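Local coordinates for molybdopterin-guanine dinucleotide biosynthesis protein B (Bacillus subtilis subsp. spizizenii, PDB 4OYH), which binds GTP, probably hydrolyses it weakly, and may act as an adapter in making and using the molybdopterin guanine dinucleotide cofactor, at residues T24-I27 against E28-E32; R93-E96 against L97-L101; I155-A158 against D159-V162. The protein carries 2 engineered substitutions. All coordinates share one frame; numbering follows the deposited sequence.

Interaction 1 (T24-I27 against E28-E32). With SO4 (sulfate ion), chain F.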
loop_
_atom_site.group_PDB
_atom_site.type_symbol
_atom_site.label_atom_id
_atom_site.label_comp_id
_atom_site.label_asym_id
_atom_site.label_seq_id
_atom_site.Cartn_x
_atom_site.Cartn_y
_atom_site.Cartn_z
ATOM N N THR A 24 -3.432 -17.548 11.082
ATOM C CA THR A 24 -2.348 -16.544 11.105
ATOM C C THR A 24 -1.111 -17.045 11.868
ATOM O O THR A 24 0.013 -16.650 11.551
ATOM C CB THR A 24 -2.799 -15.150 11.650
ATOM O OG1 THR A 24 -2.088 -14.817 12.839
ATOM C CG2 THR A 24 -4.279 -15.068 11.882
ATOM N N THR A 25 -1.279 -17.985 12.789
ATOM C CA THR A 25 -0.120 -18.635 13.408
ATOM C C THR A 25 0.617 -19.487 12.406
ATOM O O THR A 25 1.813 -19.430 12.312
ATOM C CB THR A 25 -0.521 -19.502 14.611
ATOM O OG1 THR A 25 -0.443 -18.702 15.789
ATOM C CG2 THR A 25 0.411 -20.664 14.799
ATOM N N PHE A 26 -0.103 -20.314 11.680
ATOM C CA PHE A 26 0.509 -21.067 10.617
ATOM C C PHE A 26 1.299 -20.171 9.640
ATOM O O PHE A 26 2.475 -20.413 9.389
ATOM C CB PHE A 26 -0.573 -21.849 9.887
ATOM C CG PHE A 26 -0.049 -22.810 8.932
ATOM C CD1 PHE A 26 0.922 -23.696 9.304
ATOM C CD2 PHE A 26 -0.524 -22.827 7.620
ATOM C CE1 PHE A 26 1.432 -24.596 8.375
ATOM C CE2 PHE A 26 -0.044 -23.720 6.712
ATOM C CZ PHE A 26 0.933 -24.607 7.075
ATOM N N ILE A 27 0.655 -19.121 9.136
ATOM C CA ILE A 27 1.292 -18.139 8.257
ATOM C C ILE A 27 2.525 -17.519 8.900
ATOM O O ILE A 27 3.575 -17.386 8.274
ATOM C CB ILE A 27 0.263 -17.047 7.835
ATOM C CG1 ILE A 27 -0.570 -17.560 6.635
ATOM C CG2 ILE A 27 0.937 -15.741 7.409
ATOM C CD1 ILE A 27 -2.056 -17.248 6.727
ATOM N N GLU A 28 2.391 -17.155 10.162
ATOM C CA GLU A 28 3.487 -16.585 10.929
ATOM C C GLU A 28 4.699 -17.473 10.938
ATOM O O GLU A 28 5.807 -17.024 10.663
ATOM C CB GLU A 28 3.053 -16.376 12.361
ATOM C CG GLU A 28 2.792 -14.992 12.750
ATOM C CD GLU A 28 3.147 -14.813 14.201
ATOM O OE1 GLU A 28 2.576 -15.568 15.025
ATOM O OE2 GLU A 28 4.001 -13.937 14.509
ATOM N N ARG A 29 4.481 -18.727 11.323
ATOM C CA ARG A 29 5.510 -19.749 11.247
ATOM C C ARG A 29 6.150 -19.834 9.866
ATOM O O ARG A 29 7.369 -19.874 9.743
ATOM C CB ARG A 29 4.943 -21.100 11.628
ATOM C CG ARG A 29 5.595 -21.719 12.835
ATOM C CD ARG A 29 5.160 -21.025 14.123
ATOM N NE ARG A 29 4.763 -21.973 15.169
ATOM C CZ ARG A 29 3.782 -22.874 15.055
ATOM N NH1 ARG A 29 3.071 -22.985 13.935
ATOM N NH2 ARG A 29 3.510 -23.673 16.076
ATOM N N ILE A 30 5.347 -19.812 8.820
ATOM C CA ILE A 30 5.892 -19.837 7.463
ATOM C C ILE A 30 6.711 -18.609 7.105
ATOM O O ILE A 30 7.747 -18.713 6.444
ATOM C CB ILE A 30 4.797 -19.935 6.433
ATOM C CG1 ILE A 30 3.989 -21.226 6.632
ATOM C CG2 ILE A 30 5.391 -19.814 5.016
ATOM C CD1 ILE A 30 2.622 -21.174 5.948
ATOM N N LEU A 31 6.221 -17.431 7.468
ATOM C CA LEU A 31 6.953 -16.226 7.115
ATOM C C LEU A 31 8.286 -16.102 7.874
ATOM O O LEU A 31 9.300 -15.711 7.280
ATOM C CB LEU A 31 6.102 -14.996 7.351
ATOM C CG LEU A 31 4.883 -14.887 6.446
ATOM C CD1 LEU A 31 3.997 -13.713 6.868
ATOM C CD2 LEU A 31 5.309 -14.755 4.982
ATOM N N GLU A 32 8.287 -16.462 9.156
ATOM C CA GLU A 32 9.503 -16.443 9.976
ATOM C C GLU A 32 10.545 -17.317 9.290
ATOM O O GLU A 32 11.654 -16.875 8.998
ATOM C CB GLU A 32 9.222 -16.935 11.413
ATOM C CG GLU A 32 8.393 -15.941 12.291
ATOM C CD GLU A 32 7.500 -16.598 13.375
ATOM O OE1 GLU A 32 6.868 -15.863 14.171
ATOM O OE2 GLU A 32 7.416 -17.840 13.434
HETATM S S SO4 F . -7.529 -17.648 12.464
HETATM O O1 SO4 F . -8.754 -16.857 12.621
HETATM O O2 SO4 F . -6.530 -16.760 11.903
HETATM O O3 SO4 F . -7.132 -18.298 13.709
HETATM O O4 SO4 F . -7.737 -18.747 11.522
#
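Phe26 and Ile30 meet one turn apart on helix 23-35, which starts within the P-loop (Walker A motif) of this nucleotide-binding fold. Their contact is a CH-pi interaction: Ile30 CD1 stands 3.9 Å from the centroid of the Phe26 ring and only 17° off the ring normal, over one face. Chi1 of -171° swings Phe26 CG to the side opposite the backbone N, where the Ile30 methyl can cover the ring.

The other apolar pair is Ile27 with Leu31, side by side and pointing the same way, Ile27 CG2 being 3.7 Å from Leu31 CD1. These four residues are buried. Ile27, Ile30 and Leu31 pack on Leu107 of strand 105-109, Phe26 and Ile30 also reach Val164 of helix 161-171, and Ile27 and Leu31 touch Gln66 of the second subunit.

Regular i to i+4 backbone bonds carry the turn; that from Arg29 N to Thr25 O is nearly straight, with an N-H...O angle of 178°.

Polar chemistry lies at the helix start. Thr24, a GTP-binding residue in a close relative, gives its N to a weak and less certain bond to the sulfate, which Asn20, Gly22 and Lys23 also hold through their backbone amides, consistent with a phosphate position. Farther along, a methyl packs against a charged group: Thr25 CG2 lies over one face of the Arg29 guanidinium, 3.6 Å from Arg29 NH1.

Interaction 2 (R93-E96 against L97-L101)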
loop_
_atom_site.group_PDB
_atom_site.type_symbol
_atom_site.label_atom_id
_atom_site.label_comp_id
_atom_site.label_asym_id
_atom_site.label_seq_id
_atom_site.Cartn_x
_atom_site.Cartn_y
_atom_site.Cartn_z
ATOM N N ARG A 93 -5.231 -8.868 -10.402
ATOM C CA ARG A 93 -4.581 -7.579 -10.291
ATOM C C ARG A 93 -3.744 -7.454 -9.021
ATOM O O ARG A 93 -2.684 -6.810 -9.043
ATOM C CB ARG A 93 -5.629 -6.480 -10.351
ATOM C CG ARG A 93 -6.122 -6.252 -11.786
ATOM C CD ARG A 93 -7.049 -5.083 -11.871
ATOM N NE ARG A 93 -8.446 -5.488 -11.751
ATOM C CZ ARG A 93 -9.321 -5.514 -12.757
ATOM N NH1 ARG A 93 -8.965 -5.153 -13.995
ATOM N NH2 ARG A 93 -10.570 -5.904 -12.522
ATOM N N LEU A 94 -4.178 -8.069 -7.922
ATOM C CA LEU A 94 -3.357 -7.995 -6.714
ATOM C C LEU A 94 -2.059 -8.762 -6.943
ATOM O O LEU A 94 -1.021 -8.326 -6.487
ATOM C CB LEU A 94 -4.092 -8.525 -5.478
ATOM C CG LEU A 94 -5.305 -7.661 -5.089
ATOM C CD1 LEU A 94 -6.293 -8.485 -4.315
ATOM C CD2 LEU A 94 -4.898 -6.420 -4.297
ATOM N N ILE A 95 -2.107 -9.848 -7.710
ATOM C CA ILE A 95 -0.909 -10.628 -7.947
ATOM C C ILE A 95 0.043 -9.857 -8.872
ATOM O O ILE A 95 1.243 -9.839 -8.633
ATOM C CB ILE A 95 -1.254 -12.032 -8.488
ATOM C CG1 ILE A 95 -1.887 -12.850 -7.355
ATOM C CG2 ILE A 95 -0.009 -12.774 -8.938
ATOM C CD1 ILE A 95 -2.383 -14.201 -7.762
ATOM N N GLU A 96 -0.480 -9.181 -9.879
ATOM C CA GLU A 96 0.354 -8.315 -10.720
ATOM C C GLU A 96 1.074 -7.232 -9.897
ATOM O O GLU A 96 2.266 -6.939 -10.095
ATOM C CB GLU A 96 -0.483 -7.651 -11.806
ATOM C CG GLU A 96 -1.041 -8.631 -12.833
ATOM C CD GLU A 96 -2.202 -8.058 -13.662
ATOM O OE1 GLU A 96 -2.776 -7.019 -13.281
ATOM O OE2 GLU A 96 -2.544 -8.656 -14.703
ATOM N N LEU A 97 0.339 -6.646 -8.971
ATOM C CA LEU A 97 0.916 -5.687 -8.063
ATOM C C LEU A 97 2.111 -6.324 -7.372
ATOM O O LEU A 97 3.143 -5.703 -7.303
ATOM C CB LEU A 97 -0.103 -5.204 -7.040
ATOM C CG LEU A 97 -0.103 -3.758 -6.498
ATOM C CD1 LEU A 97 -0.630 -3.733 -5.048
ATOM C CD2 LEU A 97 1.223 -3.040 -6.577
ATOM N N TYR A 98 1.982 -7.551 -6.874
ATOM C CA TYR A 98 3.099 -8.180 -6.164
ATOM C C TYR A 98 4.284 -8.438 -7.090
ATOM O O TYR A 98 5.431 -8.378 -6.651
ATOM C CB TYR A 98 2.682 -9.495 -5.499
ATOM C CG TYR A 98 2.031 -9.270 -4.176
ATOM C CD1 TYR A 98 0.697 -8.947 -4.109
ATOM C CD2 TYR A 98 2.750 -9.321 -2.993
ATOM C CE1 TYR A 98 0.064 -8.703 -2.901
ATOM C CE2 TYR A 98 2.121 -9.090 -1.764
ATOM C CZ TYR A 98 0.770 -8.762 -1.732
ATOM O OH TYR A 98 0.091 -8.512 -0.549
ATOM N N GLN A 99 3.995 -8.724 -8.355
ATOM C CA GLN A 99 5.023 -8.951 -9.339
ATOM C C GLN A 99 5.753 -7.644 -9.595
ATOM O O GLN A 99 6.967 -7.619 -9.579
ATOM C CB GLN A 99 4.432 -9.529 -10.616
ATOM C CG GLN A 99 4.668 -11.022 -10.730
ATOM C CD GLN A 99 3.560 -11.783 -11.451
ATOM O OE1 GLN A 99 2.542 -11.230 -11.851
ATOM N NE2 GLN A 99 3.762 -13.075 -11.590
ATOM N N PHE A 100 5.007 -6.553 -9.738
ATOM C CA PHE A 100 5.594 -5.221 -9.872
ATOM C C PHE A 100 6.508 -4.772 -8.694
ATOM O O PHE A 100 7.557 -4.167 -8.905
ATOM C CB PHE A 100 4.456 -4.236 -10.084
ATOM C CG PHE A 100 4.888 -2.834 -10.255
ATOM C CD1 PHE A 100 5.059 -2.017 -9.153
ATOM C CD2 PHE A 100 5.090 -2.308 -11.517
ATOM C CE1 PHE A 100 5.434 -0.700 -9.306
ATOM C CE2 PHE A 100 5.484 -0.987 -11.669
ATOM C CZ PHE A 100 5.638 -0.191 -10.556
ATOM N N LEU A 101 6.137 -5.073 -7.459
ATOM C CA LEU A 101 6.995 -4.743 -6.314
ATOM C C LEU A 101 8.083 -5.801 -6.168
ATOM O O LEU A 101 8.789 -5.824 -5.199
ATOM C CB LEU A 101 6.169 -4.656 -5.038
ATOM C CG LEU A 101 5.464 -3.386 -4.558
ATOM C CD1 LEU A 101 5.618 -2.207 -5.446
ATOM C CD2 LEU A 101 4.015 -3.702 -4.342
#
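Four consecutive i to i+4 bonds join Arg93-Glu96 to Leu97-Leu101, from Leu97 N to Arg93 O (3.0 Å) through Phe100 N to Glu96 O (2.8 Å, N-H...O angle 169°). They form the last turns of helix 91-100, which in this P-loop-type fold leads toward strand 105-109 of the parallel sheet. Leu101 is the first residue to leave helical backbone angles, although its N still bonds to Leu97 O.

Side chains meet the preceding turn mainly through its carbonyls. Leu94 O accepts from Tyr98 N at 3.1 Å and also lies at the edge of the Tyr98 ring, close to the ring plane. Tyr98 CG is anti to its carbonyl carbon (chi1 -83°), a torsion that lays the ring back along the helix beside that oxygen. The phenol OH is hydrogen-bonded to Cys43 O of strand 41-46, so the ring is held at its far end as well, and Tyr98 O accepts from Thr103 OG1, a residue of the predicted GTP site.

Leu94 and Tyr98 pack on Leu44 of strand 41-46, and Tyr98 and Ile95 on Leu106 of strand 105-109. Across the subunit interface, Leu94 and Leu97 rest on Leu81 of the second subunit, and the Phe100 ring meets Phe100 of that subunit with the planes at about 30°.

On the exposed side, Arg93 is engaged by Asp90 in a salt bridge. The Gln99 chain bends at chi2 and crosses Ile95 at a slant, leaving Gln99 OE1 4.2 Å from Ile95 CG2.

Interaction 3 (I155-A158 against D159-V162)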
loop_
_atom_site.group_PDB
_atom_site.type_symbol
_atom_site.label_atom_id
_atom_site.label_comp_id
_atom_site.label_asym_id
_atom_site.label_seq_id
_atom_site.Cartn_x
_atom_site.Cartn_y
_atom_site.Cartn_z
ATOM N N ILE A 155 -1.921 -35.344 5.280
ATOM C CA ILE A 155 -2.605 -34.833 6.482
ATOM C C ILE A 155 -1.624 -34.615 7.628
ATOM O O ILE A 155 -0.860 -35.509 7.965
ATOM C CB ILE A 155 -3.684 -35.800 7.009
ATOM C CG1 ILE A 155 -4.564 -36.331 5.883
ATOM C CG2 ILE A 155 -4.497 -35.116 8.081
ATOM C CD1 ILE A 155 -5.369 -35.290 5.184
ATOM N N PHE A 156 -1.675 -33.436 8.241
ATOM C CA PHE A 156 -0.757 -33.064 9.305
ATOM C C PHE A 156 -1.473 -32.732 10.607
ATOM O O PHE A 156 -2.672 -32.461 10.581
ATOM C CB PHE A 156 0.028 -31.865 8.889
ATOM C CG PHE A 156 0.741 -32.045 7.632
ATOM C CD1 PHE A 156 1.898 -32.775 7.587
ATOM C CD2 PHE A 156 0.275 -31.475 6.489
ATOM C CE1 PHE A 156 2.562 -32.922 6.432
ATOM C CE2 PHE A 156 0.951 -31.633 5.324
ATOM C CZ PHE A 156 2.080 -32.361 5.300
ATOM N N HIS A 157 -0.746 -32.728 11.731
ATOM C CA HIS A 157 -1.224 -31.955 12.874
ATOM C C HIS A 157 -0.829 -30.482 12.713
ATOM O O HIS A 157 0.158 -30.139 12.029
ATOM C CB HIS A 157 -0.757 -32.457 14.285
ATOM C CG HIS A 157 0.528 -33.246 14.337
ATOM N ND1 HIS A 157 0.575 -34.608 14.190
ATOM C CD2 HIS A 157 1.793 -32.853 14.666
ATOM C CE1 HIS A 157 1.830 -35.030 14.344
ATOM N NE2 HIS A 157 2.577 -33.988 14.631
ATOM N N ALA A 158 -1.620 -29.623 13.357
ATOM C CA ALA A 158 -1.474 -28.165 13.251
ATOM C C ALA A 158 -0.062 -27.646 13.533
ATOM O O ALA A 158 0.385 -26.681 12.900
ATOM C CB ALA A 158 -2.469 -27.480 14.184
ATOM N N ASP A 159 0.635 -28.293 14.461
ATOM C CA ASP A 159 1.953 -27.832 14.898
ATOM C C ASP A 159 3.090 -28.628 14.262
ATOM O O ASP A 159 4.249 -28.475 14.647
ATOM C CB ASP A 159 2.055 -27.910 16.420
ATOM C CG ASP A 159 0.959 -27.125 17.122
ATOM O OD1 ASP A 159 0.675 -25.984 16.695
ATOM O OD2 ASP A 159 0.382 -27.648 18.105
ATOM N N ASP A 160 2.753 -29.453 13.274
ATOM C CA ASP A 160 3.732 -30.252 12.546
ATOM C C ASP A 160 4.604 -29.352 11.647
ATOM O O ASP A 160 4.083 -28.671 10.749
ATOM C CB ASP A 160 3.004 -31.324 11.720
ATOM C CG ASP A 160 3.912 -32.489 11.285
ATOM O OD1 ASP A 160 5.070 -32.258 10.890
ATOM O OD2 ASP A 160 3.447 -33.651 11.322
ATOM N N PRO A 161 5.936 -29.343 11.882
ATOM C CA PRO A 161 6.862 -28.505 11.108
ATOM C C PRO A 161 7.000 -28.905 9.653
ATOM O O PRO A 161 7.399 -28.088 8.822
ATOM C CB PRO A 161 8.200 -28.712 11.822
ATOM C CG PRO A 161 8.082 -30.033 12.448
ATOM C CD PRO A 161 6.660 -30.114 12.910
ATOM N N VAL A 162 6.733 -30.166 9.353
ATOM C CA VAL A 162 6.752 -30.624 7.968
ATOM C C VAL A 162 5.727 -29.830 7.157
ATOM O O VAL A 162 5.981 -29.505 6.008
ATOM C CB VAL A 162 6.448 -32.131 7.861
ATOM C CG1 VAL A 162 6.453 -32.579 6.415
ATOM C CG2 VAL A 162 7.473 -32.914 8.644
#
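His157 and Asp160 overlap obliquely, with the imidazole and carboxylate planes 30° apart. Asp160 OD2 lies 3.4 Å above one face of the His157 ring, offset toward its rim. The distance from His157 NE2 to Asp160 OD2 is also 3.4 Å, but the angle is too poor for a hydrogen bond, which leaves a carboxylate oxygen resting over the imidazole. Lower down the same side chain, Asp160 CB approaches His157 CD2 to 3.5 Å.

Phe156 presents a different aspect to the same aspartate. Its ring plane is turned 74° from the carboxylate, and Asp160 OD2 sits at the ring edge, near its plane, 4.1 Å from Phe156 CD1. Asp160 thus extends between the two aromatic residues, its oxygen over the face of one ring and at the rim of the other. The torsion responsible is chi1 -161°, which sets the Asp160 carboxylate opposite the backbone N.

The backbone beneath is a type I beta turn from His157 to Asp160, linking short edge strand 155-156 of the parallel sheet to helix 161-171. The turn bond runs from Asp160 N to His157 O at 3.0 Å, the donor well above the carbonyl plane. Asp160 is also the N-cap of the helix: Asp160 OD1 accepts from Val162 N at 3.1 Å. This bond uses the anti side of the carboxylate and ties the group to the first helical turn, while OD2 faces the His157 ring and the Phe156 edge.

The Phe156 side chain crosses Val162 at about a right angle and also touches Ala163 and Leu166 of the same helix. The apolar approach across the turn is from Phe156 CE1 to Val162 CG1, 3.9 Å.

In the fold
Interactions 1 and 2 are partly buried turns within single helices, each with four buried residues and each touching the second subunit; interaction 3 is a surface contact joining an edge strand to a helix, with no other chain of the assembly against it. Strands 41-46 and 105-109 receive side chains from both helical contacts. Helix 161-171, which begins in interaction 3, also packs on interaction 1, and a long, weak ion pair joins Arg29 NH2 to Asp159 OD1. Interactions 2 and 3 lie on opposite sides of the chain's centre. Apolar side-chain pairs mark interaction 1, side chains against carbonyls and the second subunit interaction 2, and a capping carboxylate among rings interaction 3.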